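Long-range contacts in putative HMP/thiamine permease protein YkoE (Bacillus subtilis, PDB 5EDL), which binds thiamine as the S component of an energy-coupling factor (ECF) transporter and probably carries hydroxymethylpyrimidine or thiamine across the membrane: residues 20-25 with 46-50; 40-45 with 149-154. The contacts are given in a common frame with arbitrary orientation. Numbering follows the deposited sequence.

Interaction 1: 20-25 with 46-50; sequences VYLLFT and IWFIV. With VIB (3-(4-amino-2-methyl-pyrimidin-5-ylmethyl)-5-(2-hydroxy-ethyl)-4-methyl-thiazol-3-ium), chain B.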
ATOM      1  N   VAL A  20       1.055 -12.136   2.035  1.00 28.22           N
ATOM      2  CA  VAL A  20       2.183 -11.410   2.618  1.00 31.16           C
ATOM      3  C   VAL A  20       1.778 -10.665   3.890  1.00 29.85           C
ATOM      4  O   VAL A  20       2.475 -10.729   4.909  1.00 30.24           O
ATOM      5  CB  VAL A  20       2.779 -10.386   1.628  1.00 34.01           C
ATOM      6  CG1 VAL A  20       3.956  -9.633   2.282  1.00 30.55           C
ATOM      7  CG2 VAL A  20       3.196 -11.059   0.341  1.00 29.57           C
ATOM      8  N   TYR A  21       0.661  -9.942   3.814  1.00 24.53           N
ATOM      9  CA  TYR A  21       0.102  -9.230   4.962  1.00 23.42           C
ATOM     10  C   TYR A  21      -0.046 -10.161   6.178  1.00 24.68           C
ATOM     11  O   TYR A  21       0.284  -9.792   7.299  1.00 24.02           O
ATOM     12  CB  TYR A  21      -1.272  -8.632   4.629  1.00 22.62           C
ATOM     13  CG  TYR A  21      -1.265  -7.396   3.747  1.00 21.77           C
ATOM     14  CD1 TYR A  21      -0.113  -6.977   3.092  1.00 22.42           C
ATOM     15  CD2 TYR A  21      -2.418  -6.643   3.588  1.00 21.98           C
ATOM     16  CE1 TYR A  21      -0.113  -5.838   2.303  1.00 24.35           C
ATOM     17  CE2 TYR A  21      -2.432  -5.511   2.810  1.00 20.81           C
ATOM     18  CZ  TYR A  21      -1.281  -5.113   2.175  1.00 20.93           C
ATOM     19  OH  TYR A  21      -1.316  -3.991   1.414  1.00 22.08           O
ATOM     20  N   LEU A  22      -0.570 -11.356   5.945  1.00 25.56           N
ATOM     21  CA  LEU A  22      -0.840 -12.285   7.040  1.00 28.00           C
ATOM     22  C   LEU A  22       0.455 -12.733   7.724  1.00 29.99           C
ATOM     23  O   LEU A  22       0.519 -12.843   8.951  1.00 27.96           O
ATOM     24  CB  LEU A  22      -1.613 -13.504   6.529  1.00 28.72           C
ATOM     25  CG  LEU A  22      -1.985 -14.562   7.576  1.00 30.74           C
ATOM     26  CD1 LEU A  22      -2.801 -13.949   8.712  1.00 30.71           C
ATOM     27  CD2 LEU A  22      -2.748 -15.711   6.925  1.00 34.20           C
ATOM     28  N   LEU A  23       1.473 -13.004   6.914  1.00 28.38           N
ATOM     29  CA  LEU A  23       2.787 -13.386   7.414  1.00 34.99           C
ATOM     30  C   LEU A  23       3.366 -12.284   8.303  1.00 31.17           C
ATOM     31  O   LEU A  23       3.831 -12.545   9.415  1.00 28.89           O
ATOM     32  CB  LEU A  23       3.736 -13.687   6.247  1.00 31.00           C
ATOM     33  CG  LEU A  23       5.238 -13.701   6.545  1.00 38.43           C
ATOM     34  CD1 LEU A  23       5.577 -14.724   7.614  1.00 44.40           C
ATOM     35  CD2 LEU A  23       6.039 -13.984   5.268  1.00 35.90           C
ATOM     36  N   PHE A  24       3.310 -11.047   7.818  1.00 29.21           N
ATOM     37  CA  PHE A  24       3.826  -9.912   8.582  1.00 25.89           C
ATOM     38  C   PHE A  24       3.001  -9.621   9.821  1.00 26.75           C
ATOM     39  O   PHE A  24       3.532  -9.158  10.827  1.00 25.39           O
ATOM     40  CB  PHE A  24       3.912  -8.668   7.700  1.00 24.98           C
ATOM     41  CG  PHE A  24       5.181  -8.595   6.912  1.00 27.61           C
ATOM     42  CD1 PHE A  24       6.285  -7.932   7.417  1.00 31.36           C
ATOM     43  CD2 PHE A  24       5.286  -9.216   5.685  1.00 29.04           C
ATOM     44  CE1 PHE A  24       7.460  -7.879   6.708  1.00 31.19           C
ATOM     45  CE2 PHE A  24       6.459  -9.157   4.970  1.00 34.84           C
ATOM     46  CZ  PHE A  24       7.552  -8.493   5.493  1.00 33.28           C
ATOM     47  N   THR A  25       1.706  -9.905   9.758  1.00 24.92           N
ATOM     48  CA  THR A  25       0.871  -9.758  10.940  1.00 25.01           C
ATOM     49  C   THR A  25       1.339 -10.706  12.045  1.00 26.56           C
ATOM     50  O   THR A  25       1.428 -10.318  13.220  1.00 26.63           O
ATOM     51  CB  THR A  25      -0.603 -10.011  10.618  1.00 25.13           C
ATOM     52  OG1 THR A  25      -1.121  -8.867   9.938  1.00 23.98           O
ATOM     53  CG2 THR A  25      -1.411 -10.248  11.899  1.00 28.90           C
ATOM     54  N   ILE A  46       4.481  -2.087   5.048  1.00 21.81           N
ATOM     55  CA  ILE A  46       4.205  -3.249   4.208  1.00 22.18           C
ATOM     56  C   ILE A  46       2.700  -3.477   4.098  1.00 23.77           C
ATOM     57  O   ILE A  46       2.220  -3.917   3.051  1.00 23.82           O
ATOM     58  CB  ILE A  46       4.865  -4.547   4.737  1.00 23.33           C
ATOM     59  CG1 ILE A  46       5.023  -5.567   3.609  1.00 39.24           C
ATOM     60  CG2 ILE A  46       4.040  -5.160   5.849  1.00 29.89           C
ATOM     61  CD1 ILE A  46       5.993  -5.125   2.501  1.00 42.07           C
ATOM     62  N   TRP A  47       1.954  -3.176   5.162  1.00 22.46           N
ATOM     63  CA  TRP A  47       0.503  -3.399   5.135  1.00 22.96           C
ATOM     64  C   TRP A  47      -0.248  -2.397   4.258  1.00 22.38           C
ATOM     65  O   TRP A  47      -1.472  -2.517   4.105  1.00 24.26           O
ATOM     66  CB  TRP A  47      -0.087  -3.387   6.561  1.00 23.85           C
ATOM     67  CG  TRP A  47       0.327  -4.598   7.360  1.00 24.99           C
ATOM     68  CD1 TRP A  47       0.086  -5.912   7.060  1.00 26.15           C
ATOM     69  CD2 TRP A  47       1.042  -4.596   8.600  1.00 25.38           C
ATOM     70  NE1 TRP A  47       0.622  -6.729   8.035  1.00 27.41           N
ATOM     71  CE2 TRP A  47       1.220  -5.941   8.986  1.00 26.88           C
ATOM     72  CE3 TRP A  47       1.554  -3.580   9.421  1.00 24.79           C
ATOM     73  CZ2 TRP A  47       1.885  -6.298  10.162  1.00 27.80           C
ATOM     74  CZ3 TRP A  47       2.222  -3.936  10.578  1.00 25.50           C
ATOM     75  CH2 TRP A  47       2.385  -5.284  10.936  1.00 26.99           C
ATOM     76  N   PHE A  48       0.468  -1.416   3.706  1.00 21.57           N
ATOM     77  CA  PHE A  48      -0.143  -0.453   2.768  1.00 21.33           C
ATOM     78  C   PHE A  48       0.261  -0.672   1.301  1.00 21.50           C
ATOM     79  O   PHE A  48      -0.247   0.014   0.406  1.00 20.88           O
ATOM     80  CB  PHE A  48       0.231   0.999   3.093  1.00 21.24           C
ATOM     81  CG  PHE A  48       0.220   1.351   4.550  1.00 21.97           C
ATOM     82  CD1 PHE A  48      -0.685   0.781   5.429  1.00 22.25           C
ATOM     83  CD2 PHE A  48       1.127   2.284   5.032  1.00 21.49           C
ATOM     84  CE1 PHE A  48      -0.678   1.134   6.776  1.00 22.71           C
ATOM     85  CE2 PHE A  48       1.146   2.645   6.368  1.00 21.85           C
ATOM     86  CZ  PHE A  48       0.239   2.067   7.250  1.00 22.41           C
ATOM     87  N   ILE A  49       1.195  -1.580   1.056  1.00 20.85           N
ATOM     88  CA  ILE A  49       1.844  -1.633  -0.254  1.00 22.15           C
ATOM     89  C   ILE A  49       0.853  -1.903  -1.399  1.00 21.10           C
ATOM     90  O   ILE A  49       1.021  -1.382  -2.488  1.00 26.41           O
ATOM     91  CB  ILE A  49       2.978  -2.699  -0.286  1.00 21.02           C
ATOM     92  CG1 ILE A  49       3.840  -2.500  -1.542  1.00 23.30           C
ATOM     93  CG2 ILE A  49       2.405  -4.110  -0.219  1.00 21.60           C
ATOM     94  CD1 ILE A  49       5.147  -3.259  -1.513  1.00 22.97           C
ATOM     95  N   VAL A  50      -0.199  -2.676  -1.126  1.00 23.47           N
ATOM     96  CA  VAL A  50      -1.206  -2.989  -2.134  1.00 23.33           C
ATOM     97  C   VAL A  50      -1.831  -1.712  -2.705  1.00 21.01           C
ATOM     98  O   VAL A  50      -2.053  -1.617  -3.904  1.00 21.09           O
ATOM     99  CB  VAL A  50      -2.310  -3.910  -1.553  1.00 32.46           C
ATOM    100  CG1 VAL A  50      -3.547  -3.909  -2.425  1.00 33.28           C
ATOM    101  CG2 VAL A  50      -1.777  -5.313  -1.387  1.00 35.66           C
TER
HETATM  102  CM2 VIB B 201      -4.406  -5.072   6.132  1.00 21.79           C
HETATM  103  N4A VIB B 201      -2.211  -2.556   9.710  1.00 17.01           N
HETATM  104  CM4 VIB B 201       0.207  -4.197  13.559  1.00 19.99           C
HETATM  105  O1  VIB B 201      -1.376  -0.935  14.897  1.00 32.11           O
HETATM  106  C7  VIB B 201      -2.292  -1.608  15.737  1.00 25.25           C
HETATM  107  C6  VIB B 201      -1.914  -3.069  15.770  1.00 27.23           C
HETATM  108  C2  VIB B 201      -3.508  -4.460  12.422  1.00 27.58           C
HETATM  109  S1  VIB B 201      -3.706  -3.811  13.834  1.00 29.14           S
HETATM  110  C5  VIB B 201      -2.278  -3.655  14.417  1.00 28.09           C
HETATM  111  C4  VIB B 201      -1.321  -4.134  13.449  1.00 22.07           C
HETATM  112  N3  VIB B 201      -2.105  -4.650  12.191  1.00 21.60           N
HETATM  113  C7A VIB B 201      -1.408  -5.233  11.049  1.00 19.46           C
HETATM  114  C4A VIB B 201      -2.584  -3.826   9.126  1.00 21.35           C
HETATM  115  N3A VIB B 201      -3.273  -3.873   7.984  1.00 22.46           N
HETATM  116  C2A VIB B 201      -3.613  -5.079   7.450  1.00 23.11           C
HETATM  117  N1A VIB B 201      -3.234  -6.240   8.074  1.00 20.99           N
HETATM  118  C6A VIB B 201      -2.530  -6.210   9.235  1.00 18.53           C
HETATM  119  C5A VIB B 201      -2.202  -4.983   9.754  1.00 21.70           C

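Interaction 2: 40-45 with 149-154; sequences YEPIYG and IRLISG. With VIB (3-(4-amino-2-methyl-pyrimidin-5-ylmethyl)-5-(2-hydroxy-ethyl)-4-methyl-thiazol-3-ium), chain B.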
ATOM      1  N   TYR A  40       6.832  -3.210  15.950  1.00 27.29           N
ATOM      2  CA  TYR A  40       6.344  -3.473  14.589  1.00 26.74           C
ATOM      3  C   TYR A  40       6.224  -2.215  13.732  1.00 25.17           C
ATOM      4  O   TYR A  40       5.874  -2.294  12.555  1.00 24.65           O
ATOM      5  CB  TYR A  40       4.999  -4.214  14.603  1.00 27.59           C
ATOM      6  CG  TYR A  40       3.871  -3.532  15.353  1.00 27.65           C
ATOM      7  CD1 TYR A  40       3.426  -2.258  14.995  1.00 26.42           C
ATOM      8  CD2 TYR A  40       3.217  -4.188  16.378  1.00 29.35           C
ATOM      9  CE1 TYR A  40       2.383  -1.645  15.673  1.00 26.87           C
ATOM     10  CE2 TYR A  40       2.180  -3.590  17.063  1.00 30.68           C
ATOM     11  CZ  TYR A  40       1.762  -2.324  16.711  1.00 28.54           C
ATOM     12  OH  TYR A  40       0.732  -1.751  17.411  1.00 32.33           O
ATOM     13  N   GLU A  41       6.522  -1.054  14.298  1.00 26.74           N
ATOM     14  CA  GLU A  41       6.368   0.175  13.523  1.00 23.64           C
ATOM     15  C   GLU A  41       7.280   0.224  12.274  1.00 23.26           C
ATOM     16  O   GLU A  41       6.846   0.672  11.218  1.00 22.70           O
ATOM     17  CB  GLU A  41       6.597   1.396  14.417  1.00 23.56           C
ATOM     18  CG  GLU A  41       5.508   1.580  15.489  1.00 24.04           C
ATOM     19  CD  GLU A  41       4.134   1.952  14.910  1.00 23.98           C
ATOM     20  OE1 GLU A  41       4.004   2.094  13.673  1.00 24.29           O
ATOM     21  OE2 GLU A  41       3.183   2.123  15.701  1.00 29.13           O
ATOM     22  N   PRO A  42       8.532  -0.247  12.381  1.00 23.82           N
ATOM     23  CA  PRO A  42       9.414  -0.225  11.205  1.00 23.87           C
ATOM     24  C   PRO A  42       8.885  -0.999   9.992  1.00 23.90           C
ATOM     25  O   PRO A  42       9.212  -0.630   8.858  1.00 24.74           O
ATOM     26  CB  PRO A  42      10.702  -0.874  11.734  1.00 25.03           C
ATOM     27  CG  PRO A  42      10.726  -0.476  13.169  1.00 28.43           C
ATOM     28  CD  PRO A  42       9.270  -0.630  13.596  1.00 25.14           C
ATOM     29  N   ILE A  43       8.093  -2.047  10.213  1.00 25.23           N
ATOM     30  CA  ILE A  43       7.593  -2.847   9.096  1.00 24.06           C
ATOM     31  C   ILE A  43       6.176  -2.441   8.695  1.00 23.26           C
ATOM     32  O   ILE A  43       5.604  -3.037   7.784  1.00 23.27           O
ATOM     33  CB  ILE A  43       7.584  -4.368   9.409  1.00 30.37           C
ATOM     34  CG1 ILE A  43       6.544  -4.700  10.494  1.00 25.89           C
ATOM     35  CG2 ILE A  43       8.997  -4.867   9.753  1.00 31.80           C
ATOM     36  CD1 ILE A  43       6.404  -6.173  10.819  1.00 30.95           C
ATOM     37  N   TYR A  44       5.620  -1.428   9.357  1.00 22.81           N
ATOM     38  CA  TYR A  44       4.188  -1.137   9.218  1.00 22.59           C
ATOM     39  C   TYR A  44       3.770  -0.855   7.768  1.00 22.10           C
ATOM     40  O   TYR A  44       2.710  -1.291   7.330  1.00 22.16           O
ATOM     41  CB  TYR A  44       3.768   0.044  10.106  1.00 22.50           C
ATOM     42  CG  TYR A  44       2.367  -0.141  10.661  1.00 23.54           C
ATOM     43  CD1 TYR A  44       1.254  -0.012   9.841  1.00 23.18           C
ATOM     44  CD2 TYR A  44       2.164  -0.497  12.001  1.00 24.03           C
ATOM     45  CE1 TYR A  44      -0.034  -0.208  10.334  1.00 24.31           C
ATOM     46  CE2 TYR A  44       0.878  -0.694  12.508  1.00 25.06           C
ATOM     47  CZ  TYR A  44      -0.211  -0.554  11.670  1.00 25.19           C
ATOM     48  OH  TYR A  44      -1.479  -0.758  12.155  1.00 26.58           O
ATOM     49  N   GLY A  45       4.612  -0.139   7.029  1.00 21.58           N
ATOM     50  CA  GLY A  45       4.271   0.264   5.675  1.00 21.21           C
ATOM     51  C   GLY A  45       4.001  -0.889   4.718  1.00 23.88           C
ATOM     52  O   GLY A  45       3.372  -0.692   3.674  1.00 23.98           O
ATOM     53  N   ILE A 149       8.238   6.843  12.935  1.00 26.59           N
ATOM     54  CA  ILE A 149       8.657   5.567  12.364  1.00 26.49           C
ATOM     55  C   ILE A 149       7.618   5.045  11.367  1.00 33.20           C
ATOM     56  O   ILE A 149       7.968   4.592  10.279  1.00 25.03           O
ATOM     57  CB  ILE A 149       8.894   4.492  13.444  1.00 27.10           C
ATOM     58  CG1 ILE A 149       9.989   4.946  14.423  1.00 28.70           C
ATOM     59  CG2 ILE A 149       9.265   3.166  12.786  1.00 27.19           C
ATOM     60  CD1 ILE A 149      10.183   4.009  15.633  1.00 29.56           C
ATOM     61  N   ARG A 150       6.340   5.111  11.726  1.00 24.38           N
ATOM     62  CA  ARG A 150       5.317   4.609  10.814  1.00 28.62           C
ATOM     63  C   ARG A 150       5.237   5.461   9.539  1.00 23.06           C
ATOM     64  O   ARG A 150       4.976   4.931   8.458  1.00 23.19           O
ATOM     65  CB  ARG A 150       3.938   4.547  11.473  1.00 23.01           C
ATOM     66  CG  ARG A 150       2.941   3.684  10.660  1.00 22.44           C
ATOM     67  CD  ARG A 150       1.543   3.614  11.298  1.00 22.38           C
ATOM     68  NE  ARG A 150       1.566   2.986  12.625  1.00 22.97           N
ATOM     69  CZ  ARG A 150       0.481   2.680  13.329  1.00 23.25           C
ATOM     70  NH1 ARG A 150      -0.728   2.938  12.842  1.00 27.61           N
ATOM     71  NH2 ARG A 150       0.606   2.113  14.525  1.00 24.62           N
ATOM     72  N   LEU A 151       5.450   6.767   9.667  1.00 23.44           N
ATOM     73  CA  LEU A 151       5.451   7.636   8.492  1.00 23.42           C
ATOM     74  C   LEU A 151       6.600   7.261   7.545  1.00 23.84           C
ATOM     75  O   LEU A 151       6.415   7.158   6.331  1.00 23.51           O
ATOM     76  CB  LEU A 151       5.546   9.103   8.907  1.00 27.47           C
ATOM     77  CG  LEU A 151       4.260   9.738   9.458  1.00 27.56           C
ATOM     78  CD1 LEU A 151       4.557  11.039  10.180  1.00 24.94           C
ATOM     79  CD2 LEU A 151       3.260   9.970   8.335  1.00 23.39           C
ATOM     80  N   ILE A 152       7.783   7.033   8.103  1.00 24.74           N
ATOM     81  CA  ILE A 152       8.929   6.662   7.284  1.00 27.33           C
ATOM     82  C   ILE A 152       8.713   5.306   6.613  1.00 24.84           C
ATOM     83  O   ILE A 152       9.025   5.122   5.428  1.00 24.92           O
ATOM     84  CB  ILE A 152      10.219   6.635   8.117  1.00 28.05           C
ATOM     85  CG1 ILE A 152      10.531   8.049   8.625  1.00 27.85           C
ATOM     86  CG2 ILE A 152      11.373   6.082   7.292  1.00 27.84           C
ATOM     87  CD1 ILE A 152      11.659   8.109   9.583  1.00 29.44           C
ATOM     88  N   SER A 153       8.167   4.368   7.378  1.00 24.41           N
ATOM     89  CA  SER A 153       7.909   3.019   6.892  1.00 24.49           C
ATOM     90  C   SER A 153       6.851   3.033   5.780  1.00 27.62           C
ATOM     91  O   SER A 153       6.963   2.298   4.802  1.00 23.20           O
ATOM     92  CB  SER A 153       7.459   2.097   8.045  1.00 27.94           C
ATOM     93  OG  SER A 153       7.152   0.791   7.573  1.00 24.10           O
ATOM     94  N   GLY A 154       5.826   3.868   5.942  1.00 22.57           N
ATOM     95  CA  GLY A 154       4.837   4.063   4.899  1.00 21.98           C
ATOM     96  C   GLY A 154       5.477   4.634   3.632  1.00 25.43           C
ATOM     97  O   GLY A 154       5.191   4.188   2.526  1.00 23.12           O
TER
HETATM   98  CM2 VIB B 201      -4.406  -5.072   6.132  1.00 21.79           C
HETATM   99  N4A VIB B 201      -2.211  -2.556   9.710  1.00 17.01           N
HETATM  100  CM4 VIB B 201       0.207  -4.197  13.559  1.00 19.99           C
HETATM  101  O1  VIB B 201      -1.376  -0.935  14.897  1.00 32.11           O
HETATM  102  C7  VIB B 201      -2.292  -1.608  15.737  1.00 25.25           C
HETATM  103  C6  VIB B 201      -1.914  -3.069  15.770  1.00 27.23           C
HETATM  104  C2  VIB B 201      -3.508  -4.460  12.422  1.00 27.58           C
HETATM  105  S1  VIB B 201      -3.706  -3.811  13.834  1.00 29.14           S
HETATM  106  C5  VIB B 201      -2.278  -3.655  14.417  1.00 28.09           C
HETATM  107  C4  VIB B 201      -1.321  -4.134  13.449  1.00 22.07           C
HETATM  108  N3  VIB B 201      -2.105  -4.650  12.191  1.00 21.60           N
HETATM  109  C7A VIB B 201      -1.408  -5.233  11.049  1.00 19.46           C
HETATM  110  C4A VIB B 201      -2.584  -3.826   9.126  1.00 21.35           C
HETATM  111  N3A VIB B 201      -3.273  -3.873   7.984  1.00 22.46           N
HETATM  112  C2A VIB B 201      -3.613  -5.079   7.450  1.00 23.11           C
HETATM  113  N1A VIB B 201      -3.234  -6.240   8.074  1.00 20.99           N
HETATM  114  C6A VIB B 201      -2.530  -6.210   9.235  1.00 18.53           C
HETATM  115  C5A VIB B 201      -2.202  -4.983   9.754  1.00 21.70           C

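Interaction 1: 20-25 with 46-50
The Tyr21 ring, a bump on helix 4-35, fills the hollow made by residues 46-50, which lead into helix 49-58. Over one face lies the backbone of Trp47, whose CA sits 4.0 Å from the centroid of the Tyr21 ring, and the five-membered ring of Trp47 presents its edge to that face in a T-shaped pair. Ile49 CG2 meets the ring edge at CE1 of Tyr21 (4.0 Å), while the phenol oxygen plugs the end of the hollow, where Val50 N donates to Tyr21 OH (3.1 Å) and Glu68 supplies a second partner. In this S component the fit builds one wall of the thiamine pocket: the indole of Trp47 lies face-on against the pyrimidine, nearly parallel, NE1 of Trp47 being 3.4 Å from C6A of VIB. The same NE1 donates to the carbonyl O of Tyr21 (3.2 Å). Away from the ligand, Ile46 pushes its CG2 against the face of Phe24, 4.1 Å from the centroid of the Phe24 ring, in a CH-pi contact.

Interaction 2: 40-45 with 149-154
Charge pairing joins the loop to helix 140-170 at Arg150. Arg150 forms a two-pronged salt bridge with Glu41, NE of Arg150 donating to OE1 of Glu41 and NH2 of Arg150 to OE2 of Glu41, both at 2.8 Å; Asp129 takes a second salt bridge from NH2. The same guanidinium lies flat on Tyr44, its CZ 3.8 Å from the centroid of the Tyr44 ring with planes 12° apart, adding a cation-pi stack. Hydrogen bonds to the loop backbone centre on Ser153, whose OG donates to Pro42 O and accepts from Gly45 N, each 2.8 Å away from Ser153 OG. Close backbone packing follows: Gly45 CA comes within 3.9 Å of Gly154 CA, and a side chain at Gly45 would run into Ser153 O. Ile149 adds apolar contact, its CG2 3.9 Å from CD of Pro42 and 3.6 Å from CB of Glu41. Tyr44 OH in turn donates to O1 of VIB (2.7 Å) and forms part of the thiamine-binding site of this S component.

How the interactions relate
From the N terminus, helix 4-35 contributes residues 20-25, and the chain then passes through the loop that holds 40-45 before arriving at 46-50, where interaction 1 closes a short loop with 20 residues between its segments. Interaction 2 opens inside that loop, at 40-45, and closes only at 149-154 on helix 140-170, with 103 residues between, so the two contacts cross rather than nest. Because 40-45 runs directly into 46-50, this continuous piece of chain is clamped between helix 4-35 and helix 140-170. The contacts also meet through Phe24 with Ile43 and Phe48 with Gly154, and both line the thiamine pocket, interaction 1 packing on the pyrimidine and interaction 2 reaching O1 and, weakly, the amino group N4A.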